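Local coordinates for protein maleylpyruvate isomerase (Ralstonia sp., PDB 2V6K) that catalyses the glutathione-dependent isomerisation of maleylpyruvate to fumarylpyruvate in bacterial naphthalene degradation, working as a homodimer of the zeta class of glutathione transferases, at residues A[17-22]-A[168-173]; A[98-103]-A[140-145]; A[134-139]-A[174-179]. All coordinates share one frame; numbering follows the deposited sequence.

Contact 1: A[17-22]-A[168-173]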
# COMPACT_ATOMS: atom_id res chain seq x y z
N LEU A 17 13.33 -0.59 2.46
CA LEU A 17 13.92 0.74 2.46
C LEU A 17 15.45 0.68 2.45
O LEU A 17 16.10 1.50 1.79
CB LEU A 17 13.38 1.56 3.64
CG LEU A 17 13.93 2.98 3.80
CD1 LEU A 17 13.83 3.78 2.51
CD2 LEU A 17 13.20 3.69 4.92
N ARG A 18 16.03 -0.28 3.17
CA ARG A 18 17.49 -0.42 3.15
C ARG A 18 18.00 -0.68 1.74
O ARG A 18 19.04 -0.14 1.36
CB ARG A 18 17.96 -1.53 4.09
CG ARG A 18 17.82 -1.19 5.57
CD ARG A 18 18.49 -2.23 6.47
NE ARG A 18 18.06 -3.62 6.25
CZ ARG A 18 17.26 -4.31 7.06
NH1 ARG A 18 16.74 -3.76 8.16
NH2 ARG A 18 16.98 -5.57 6.77
N ILE A 19 17.28 -1.49 0.96
CA ILE A 19 17.69 -1.74 -0.42
C ILE A 19 17.72 -0.44 -1.21
O ILE A 19 18.69 -0.15 -1.90
CB ILE A 19 16.79 -2.78 -1.14
CG1 ILE A 19 16.85 -4.14 -0.45
CG2 ILE A 19 17.22 -2.91 -2.60
CD1 ILE A 19 15.71 -5.09 -0.85
N ALA A 20 16.65 0.35 -1.11
CA ALA A 20 16.56 1.61 -1.84
C ALA A 20 17.67 2.58 -1.44
O ALA A 20 18.31 3.18 -2.30
CB ALA A 20 15.19 2.24 -1.64
N LEU A 21 17.91 2.72 -0.13
CA LEU A 21 18.99 3.58 0.35
C LEU A 21 20.34 3.13 -0.18
O LEU A 21 21.13 3.96 -0.62
CB LEU A 21 19.01 3.61 1.89
CG LEU A 21 17.88 4.40 2.56
CD1 LEU A 21 17.73 3.96 3.99
CD2 LEU A 21 18.15 5.89 2.48
N ASN A 22 20.59 1.82 -0.16
CA ASN A 22 21.86 1.28 -0.64
C ASN A 22 22.04 1.47 -2.14
O ASN A 22 23.14 1.80 -2.60
CB ASN A 22 22.02 -0.19 -0.28
CG ASN A 22 22.13 -0.43 1.21
OD1 ASN A 22 22.21 0.51 2.00
ND2 ASN A 22 22.13 -1.70 1.60
N TYR A 168 10.69 -3.97 -3.19
CA TYR A 168 9.56 -4.59 -2.51
C TYR A 168 9.57 -6.11 -2.63
O TYR A 168 9.24 -6.82 -1.68
CB TYR A 168 8.24 -4.09 -3.10
CG TYR A 168 7.81 -2.68 -2.75
CD1 TYR A 168 6.64 -2.46 -2.02
CD2 TYR A 168 8.52 -1.57 -3.21
CE1 TYR A 168 6.20 -1.18 -1.74
CE2 TYR A 168 8.08 -0.27 -2.93
CZ TYR A 168 6.91 -0.09 -2.20
OH TYR A 168 6.44 1.17 -1.94
N LEU A 169 9.93 -6.63 -3.81
CA LEU A 169 9.84 -8.07 -4.05
C LEU A 169 10.81 -8.88 -3.19
O LEU A 169 10.42 -9.90 -2.60
CB LEU A 169 10.06 -8.39 -5.53
CG LEU A 169 9.97 -9.88 -5.88
CD1 LEU A 169 8.54 -10.39 -5.71
CD2 LEU A 169 10.49 -10.12 -7.29
N VAL A 170 12.06 -8.45 -3.13
CA VAL A 170 13.09 -9.23 -2.45
C VAL A 170 12.75 -9.52 -0.97
O VAL A 170 12.80 -10.67 -0.54
CB VAL A 170 14.50 -8.64 -2.68
CG1 VAL A 170 15.52 -9.22 -1.72
CG2 VAL A 170 14.92 -8.91 -4.12
N PRO A 171 12.39 -8.49 -0.18
CA PRO A 171 11.98 -8.78 1.19
C PRO A 171 10.75 -9.67 1.28
O PRO A 171 10.63 -10.47 2.21
CB PRO A 171 11.68 -7.39 1.78
CG PRO A 171 12.49 -6.46 0.93
CD PRO A 171 12.37 -7.04 -0.45
N GLN A 172 9.84 -9.57 0.32
CA GLN A 172 8.65 -10.40 0.32
C GLN A 172 8.98 -11.88 0.07
O GLN A 172 8.34 -12.77 0.65
CB GLN A 172 7.61 -9.89 -0.68
CG GLN A 172 6.25 -10.54 -0.52
CD GLN A 172 5.68 -10.33 0.86
OE1 GLN A 172 5.25 -9.23 1.20
NE2 GLN A 172 5.67 -11.39 1.67
N VAL A 173 9.98 -12.14 -0.77
CA VAL A 173 10.43 -13.50 -1.01
C VAL A 173 11.08 -14.06 0.26
O VAL A 173 10.88 -15.22 0.60
CB VAL A 173 11.39 -13.58 -2.21
CG1 VAL A 173 11.91 -14.99 -2.39
CG2 VAL A 173 10.70 -13.13 -3.48
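The 2.9 Å backbone bond from Val173 N to Leu169 O closes the helical turn that presents Val170 and Pro171 to Ile19, the one residue of 17-22 with side-chain atoms close enough to meet them. The contact itself is wholly apolar and small, burying 90 Å² in all. Ile19 sets CG1 beside its own backbone N (chi1 -62°) and continues almost straight through chi2 (164°), which sends CD1 outward as a single projecting methyl. Ile19 CD1 meets the pyrrolidine ring of Pro171 tip to tip, 3.9 Å from both CD and CG of Pro171. On its other partner it reaches the branch point rather than a methyl: Ile19 CD1 lies 4.2 Å from Val170 CB. Pro171 also interrupts the bonding of its own helix. Its N has no N-H to give to the preceding turn, and helix 164-178 is kinked here; the next bond, from Gln172 N to Tyr168 O, is weak at 3.5 Å. Residues near Ile19 on helix 12-24 are held by polar bonds of their own. Arg18 gives its three guanidinium nitrogens to the carbonyl oxygens of Ala205, Phe8 and Trp9, and Asn22 bonds to Ala201 O and Tyr28 OH, while Ile19 is also covered by Phe202 and Ala205 of helix 200-205. Pro171 packs further against His15 and Arg16, and its side chain comes within about 4 Å, nearest atoms, of the glutathione-binding Gly12. Helix 12-24 belongs to the thioredoxin-like N-terminal domain and helix 164-178 to the helical C-terminal domain, and the pair forms part of the buried domain interface of the glutathione transferase fold, close to the glutathione site.

Contact 2: A[98-103]-A[140-145]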
# COMPACT_ATOMS: atom_id res chain seq x y z
N ALA A 98 5.04 -2.97 -7.29
CA ALA A 98 5.38 -2.64 -5.91
C ALA A 98 4.14 -2.70 -5.03
O ALA A 98 4.20 -3.23 -3.92
CB ALA A 98 6.04 -1.27 -5.82
N ALA A 99 3.03 -2.15 -5.51
CA ALA A 99 1.82 -2.08 -4.70
C ALA A 99 1.17 -3.44 -4.46
O ALA A 99 0.54 -3.64 -3.43
CB ALA A 99 0.83 -1.11 -5.33
N ILE A 100 1.33 -4.39 -5.39
CA ILE A 100 0.86 -5.76 -5.11
C ILE A 100 1.49 -6.23 -3.80
O ILE A 100 0.80 -6.74 -2.92
CB ILE A 100 1.23 -6.73 -6.25
CG1 ILE A 100 0.40 -6.42 -7.49
CG2 ILE A 100 1.05 -8.20 -5.81
CD1 ILE A 100 0.83 -7.19 -8.73
N VAL A 101 2.79 -6.02 -3.65
CA VAL A 101 3.49 -6.42 -2.43
C VAL A 101 3.14 -5.49 -1.27
O VAL A 101 2.77 -5.95 -0.18
CB VAL A 101 5.01 -6.42 -2.64
CG1 VAL A 101 5.73 -6.67 -1.33
CG2 VAL A 101 5.41 -7.48 -3.66
N GLY A 102 3.26 -4.19 -1.51
CA GLY A 102 3.18 -3.21 -0.43
C GLY A 102 1.80 -3.04 0.15
O GLY A 102 1.66 -2.68 1.32
N CYS A 103 0.77 -3.25 -0.67
CA CYS A 103 -0.61 -3.18 -0.21
C CYS A 103 -1.20 -4.54 0.06
O CYS A 103 -1.87 -4.73 1.08
CB CYS A 103 -1.50 -2.49 -1.26
SG CYS A 103 -1.05 -0.80 -1.69
N PHE A 140 1.83 -13.39 -5.31
CA PHE A 140 2.86 -13.91 -6.22
C PHE A 140 2.26 -14.49 -7.50
O PHE A 140 2.88 -14.38 -8.56
CB PHE A 140 3.75 -14.93 -5.51
CG PHE A 140 4.83 -14.32 -4.64
CD1 PHE A 140 4.89 -12.95 -4.38
CD2 PHE A 140 5.79 -15.14 -4.07
CE1 PHE A 140 5.90 -12.42 -3.57
CE2 PHE A 140 6.81 -14.63 -3.27
CZ PHE A 140 6.86 -13.26 -3.01
N ASP A 141 1.08 -15.11 -7.43
CA ASP A 141 0.40 -15.54 -8.66
C ASP A 141 0.29 -14.36 -9.63
O ASP A 141 0.61 -14.49 -10.81
CB ASP A 141 -1.00 -16.09 -8.38
CG ASP A 141 -1.00 -17.48 -7.76
OD1 ASP A 141 0.03 -18.17 -7.78
OD2 ASP A 141 -2.07 -17.87 -7.24
N ALA A 142 -0.16 -13.22 -9.12
CA ALA A 142 -0.37 -12.04 -9.95
C ALA A 142 0.95 -11.43 -10.41
O ALA A 142 1.10 -11.09 -11.58
CB ALA A 142 -1.21 -11.00 -9.21
N TYR A 143 1.90 -11.28 -9.48
CA TYR A 143 3.20 -10.69 -9.78
C TYR A 143 3.91 -11.52 -10.86
O TYR A 143 4.41 -10.97 -11.85
CB TYR A 143 4.03 -10.62 -8.50
CG TYR A 143 5.18 -9.64 -8.49
CD1 TYR A 143 5.13 -8.50 -7.71
CD2 TYR A 143 6.33 -9.88 -9.24
CE1 TYR A 143 6.19 -7.61 -7.67
CE2 TYR A 143 7.40 -8.99 -9.22
CZ TYR A 143 7.31 -7.85 -8.43
OH TYR A 143 8.35 -6.95 -8.39
N GLU A 144 3.94 -12.84 -10.66
CA GLU A 144 4.53 -13.77 -11.62
C GLU A 144 3.89 -13.66 -13.00
O GLU A 144 4.59 -13.65 -14.02
CB GLU A 144 4.40 -15.20 -11.09
CG GLU A 144 5.02 -16.27 -11.97
CD GLU A 144 6.53 -16.41 -11.80
OE1 GLU A 144 7.12 -15.75 -10.92
OE2 GLU A 144 7.11 -17.22 -12.55
N ALA A 145 2.56 -13.58 -13.04
CA ALA A 145 1.85 -13.44 -14.30
C ALA A 145 2.24 -12.15 -15.02
O ALA A 145 2.41 -12.14 -16.24
CB ALA A 145 0.35 -13.49 -14.08
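Helices 98-103 and 140-145 run nearly antiparallel, at 168° with their axes 10.0 Å apart, and bring Ile100 and Tyr143 closest in backbone terms, CA to CA 7.2 Å. Two side chains from each helix fill the gap. Ile100 carries CG1 beside its backbone N and extends through chi2 (171°), so that its terminal CD1 lands between two successive residues of the opposing helix, 4.3 Å from Ala142 CB and just as far from Tyr143 N. This approach to the backbone is consistent with the small side chain of Ala142. The next residue, Val101, uses a different branch: CG2, the methyl beside its backbone N, lies 4.1 Å from Tyr143 CE1, with CD1 of the same ring scarcely more distant. The two side chains cross obliquely. Tyr143 holds CG roughly opposite its backbone N (chi1 -160°), which carries the ring across to the valine, and its hydroxyl goes on to a hydrogen bond with Ser157 OG. Phe140 starts away from this seam and turns its ring to Gln172, Ile189 and Leu183. Beyond the pair, the carboxylate oxygens of Glu144 accept the backbone N-H groups of Leu188 and Ile189, linking 140-145 to helix 187-196. The second subunit also covers part of the pair: its Gln66 packs on Ala99 and Ile100, and its Gln51 on Ala142. Between 98-103 and 140-145 only carbon surfaces and one backbone amide nitrogen meet, so the cohesion here is hydrophobic and dispersive, with the polar groups of Tyr143 and Glu144 satisfied by other parts of the C-terminal domain.

Contact 3: A[134-139]-A[174-179]. With TGG (gamma-glutamyl-S-(1,2-dicarboxyethyl)cysteinylglycine), chain C.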
# COMPACT_ATOMS: atom_id res chain seq x y z
N THR A 134 -1.39 -18.07 2.14
CA THR A 134 -2.56 -17.71 1.34
C THR A 134 -2.33 -16.37 0.63
O THR A 134 -2.51 -16.27 -0.60
CB THR A 134 -3.84 -17.66 2.20
OG1 THR A 134 -4.07 -18.97 2.75
CG2 THR A 134 -5.05 -17.25 1.37
N TRP A 135 -1.93 -15.36 1.38
CA TRP A 135 -1.78 -14.03 0.80
C TRP A 135 -0.53 -13.89 -0.05
O TRP A 135 -0.56 -13.22 -1.08
CB TRP A 135 -1.90 -12.94 1.88
CG TRP A 135 -3.02 -13.28 2.81
CD1 TRP A 135 -2.92 -13.55 4.15
CD2 TRP A 135 -4.40 -13.50 2.46
NE1 TRP A 135 -4.15 -13.90 4.65
CE2 TRP A 135 -5.07 -13.87 3.64
CE3 TRP A 135 -5.13 -13.40 1.27
CZ2 TRP A 135 -6.44 -14.16 3.67
CZ3 TRP A 135 -6.49 -13.69 1.29
CH2 TRP A 135 -7.13 -14.06 2.49
N ILE A 136 0.55 -14.55 0.35
CA ILE A 136 1.77 -14.54 -0.46
C ILE A 136 1.52 -15.24 -1.80
O ILE A 136 1.88 -14.71 -2.85
CB ILE A 136 2.95 -15.18 0.28
CG1 ILE A 136 3.38 -14.26 1.43
CG2 ILE A 136 4.12 -15.41 -0.67
CD1 ILE A 136 4.28 -14.91 2.46
N SER A 137 0.89 -16.41 -1.78
CA SER A 137 0.63 -17.13 -3.02
C SER A 137 -0.29 -16.37 -3.96
O SER A 137 -0.06 -16.33 -5.16
CB SER A 137 0.08 -18.52 -2.73
OG SER A 137 1.04 -19.29 -2.03
N ALA A 138 -1.33 -15.73 -3.41
CA ALA A 138 -2.24 -14.97 -4.25
C ALA A 138 -1.51 -13.80 -4.91
O ALA A 138 -1.66 -13.56 -6.11
CB ALA A 138 -3.43 -14.47 -3.43
N GLY A 139 -0.72 -13.08 -4.12
CA GLY A 139 0.02 -11.93 -4.64
C GLY A 139 1.09 -12.33 -5.63
O GLY A 139 1.25 -11.68 -6.67
N GLU A 174 11.82 -13.21 0.97
CA GLU A 174 12.43 -13.62 2.23
C GLU A 174 11.36 -14.03 3.25
O GLU A 174 11.50 -15.04 3.93
CB GLU A 174 13.36 -12.52 2.76
CG GLU A 174 13.89 -12.73 4.17
CD GLU A 174 14.82 -13.92 4.31
OE1 GLU A 174 15.42 -14.36 3.31
OE2 GLU A 174 14.96 -14.42 5.45
N SER A 175 10.28 -13.25 3.32
CA SER A 175 9.16 -13.58 4.21
C SER A 175 8.50 -14.89 3.79
O SER A 175 8.17 -15.73 4.64
CB SER A 175 8.14 -12.44 4.24
OG SER A 175 7.05 -12.76 5.11
N ALA A 176 8.32 -15.08 2.49
CA ALA A 176 7.78 -16.34 1.96
C ALA A 176 8.60 -17.54 2.45
O ALA A 176 8.04 -18.56 2.85
CB ALA A 176 7.73 -16.31 0.44
N ARG A 177 9.92 -17.41 2.42
CA ARG A 177 10.79 -18.48 2.89
C ARG A 177 10.60 -18.73 4.39
O ARG A 177 10.53 -19.88 4.83
CB ARG A 177 12.25 -18.23 2.48
CG ARG A 177 12.44 -18.17 0.95
CD ARG A 177 13.89 -18.16 0.49
NE ARG A 177 13.99 -18.52 -0.93
CZ ARG A 177 14.49 -17.76 -1.90
NH1 ARG A 177 15.01 -16.56 -1.64
NH2 ARG A 177 14.50 -18.21 -3.15
N ARG A 178 10.47 -17.64 5.16
CA ARG A 178 10.22 -17.73 6.60
C ARG A 178 8.95 -18.51 6.91
O ARG A 178 8.90 -19.32 7.85
CB ARG A 178 10.13 -16.31 7.19
CG ARG A 178 9.76 -16.24 8.65
CD ARG A 178 9.38 -14.82 9.05
NE ARG A 178 9.02 -14.74 10.46
CZ ARG A 178 8.55 -13.65 11.06
NH1 ARG A 178 8.37 -12.52 10.39
NH2 ARG A 178 8.26 -13.69 12.35
N PHE A 179 7.90 -18.27 6.13
CA PHE A 179 6.61 -18.93 6.35
C PHE A 179 6.43 -20.23 5.58
O PHE A 179 5.32 -20.76 5.49
CB PHE A 179 5.46 -17.95 6.12
CG PHE A 179 5.39 -16.86 7.15
CD1 PHE A 179 5.11 -17.17 8.48
CD2 PHE A 179 5.63 -15.53 6.80
CE1 PHE A 179 5.05 -16.18 9.45
CE2 PHE A 179 5.57 -14.52 7.78
CZ PHE A 179 5.28 -14.86 9.10
OC1 TGG C . 5.61 0.47 4.50
CO1 TGG C . 5.40 1.04 5.59
OT1 TGG C . 6.25 1.76 6.16
CA1 TGG C . 4.05 0.86 6.23
NN1 TGG C . 3.02 0.82 5.20
CB1 TGG C . 3.99 -0.44 7.02
CG1 TGG C . 4.96 -0.42 8.19
CD1 TGG C . 4.76 -1.54 9.20
OE1 TGG C . 3.91 -2.58 8.78
NN2 TGG C . 6.03 -2.05 9.63
CA2 TGG C . 6.18 -3.32 10.28
CO2 TGG C . 5.85 -3.01 11.74
OC2 TGG C . 6.79 -2.17 12.37
NN3 TGG C . 5.43 -4.13 12.52
CA3 TGG C . 5.31 -4.00 13.96
CO3 TGG C . 4.01 -4.60 14.42
OC3 TGG C . 3.25 -5.11 13.57
OT3 TGG C . 3.78 -4.57 15.65
CB2 TGG C . 7.60 -3.71 9.94
SG2 TGG C . 8.26 -5.08 10.81
CD2 TGG C . 7.46 -6.56 10.33
CE2 TGG C . 7.89 -6.96 8.94
OE2 TGG C . 8.65 -7.94 8.77
OF2 TGG C . 7.48 -6.28 7.97
CF2 TGG C . 7.86 -7.58 11.40
CH2 TGG C . 7.14 -8.90 11.31
OI2 TGG C . 6.11 -8.98 10.62
OJ2 TGG C . 7.62 -9.87 11.94
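Ile136 and Ala176 form the close-packed part of this contact, their CA atoms 6.7 Å apart. Both branches of the isoleucine are used: CD1 rests on the helix backbone, 3.8 Å from Ala176 CA, while CG2 lies 3.9 Å from Ala176 CB. With CG2 opposite its own backbone N and CG1 beside it (chi1 -70°), Ile136 straddles the alanine, a near approach consistent with the small side chain of Ala176. Ile105 covers the isoleucine from a neighbouring loop. Toward Ser175 the fit slackens, OG standing 4.4 Å from Ile136 CD1. Two exposed arginines follow. Arg177 points away from 134-139 and makes a salt bridge to Asp193. Arg178, extended from CG to NE, instead reaches the bound glutathione adduct. In one of its two modelled conformers, NH1 donates to OJ2 of the dicarboxyethyl group over 3.2 Å, nearly straight at 170°. The oxygen approaches the guanidinium edge, near its plane, while Phe179 CZ lies 3.8 Å above one guanidinium face of Arg178, offset toward the rim. An apolar seat thus holds the end of helix 164-178 against helix 125-149, while its last residue offers a positive charge that would be expected to attract the carboxylate of the substrate analogue.

Overall arrangement
The segments come along the chain as 17-22, 98-103, 134-139, 140-145, 168-173 and 174-179. Both segments of contact 2 therefore fall between those of contact 1, whereas contact 3 interleaves with each. Contact 1 alone spans the two domains; contacts 2 and 3 lie within the helical C-terminal domain. Helix 164-178 serves contacts 1 and 3, and helix 125-149 serves contacts 2 and 3. The centres of contact 1 and contact 2 are about 14 Å apart. Contact 3 is centred about 15 Å from contact 1 and about 11 Å from contact 2. Gln172 bridges them by packing on Phe140 and Ile136. The two shared helices thus link the domain interface with surfaces facing the second subunit and the ligand pocket.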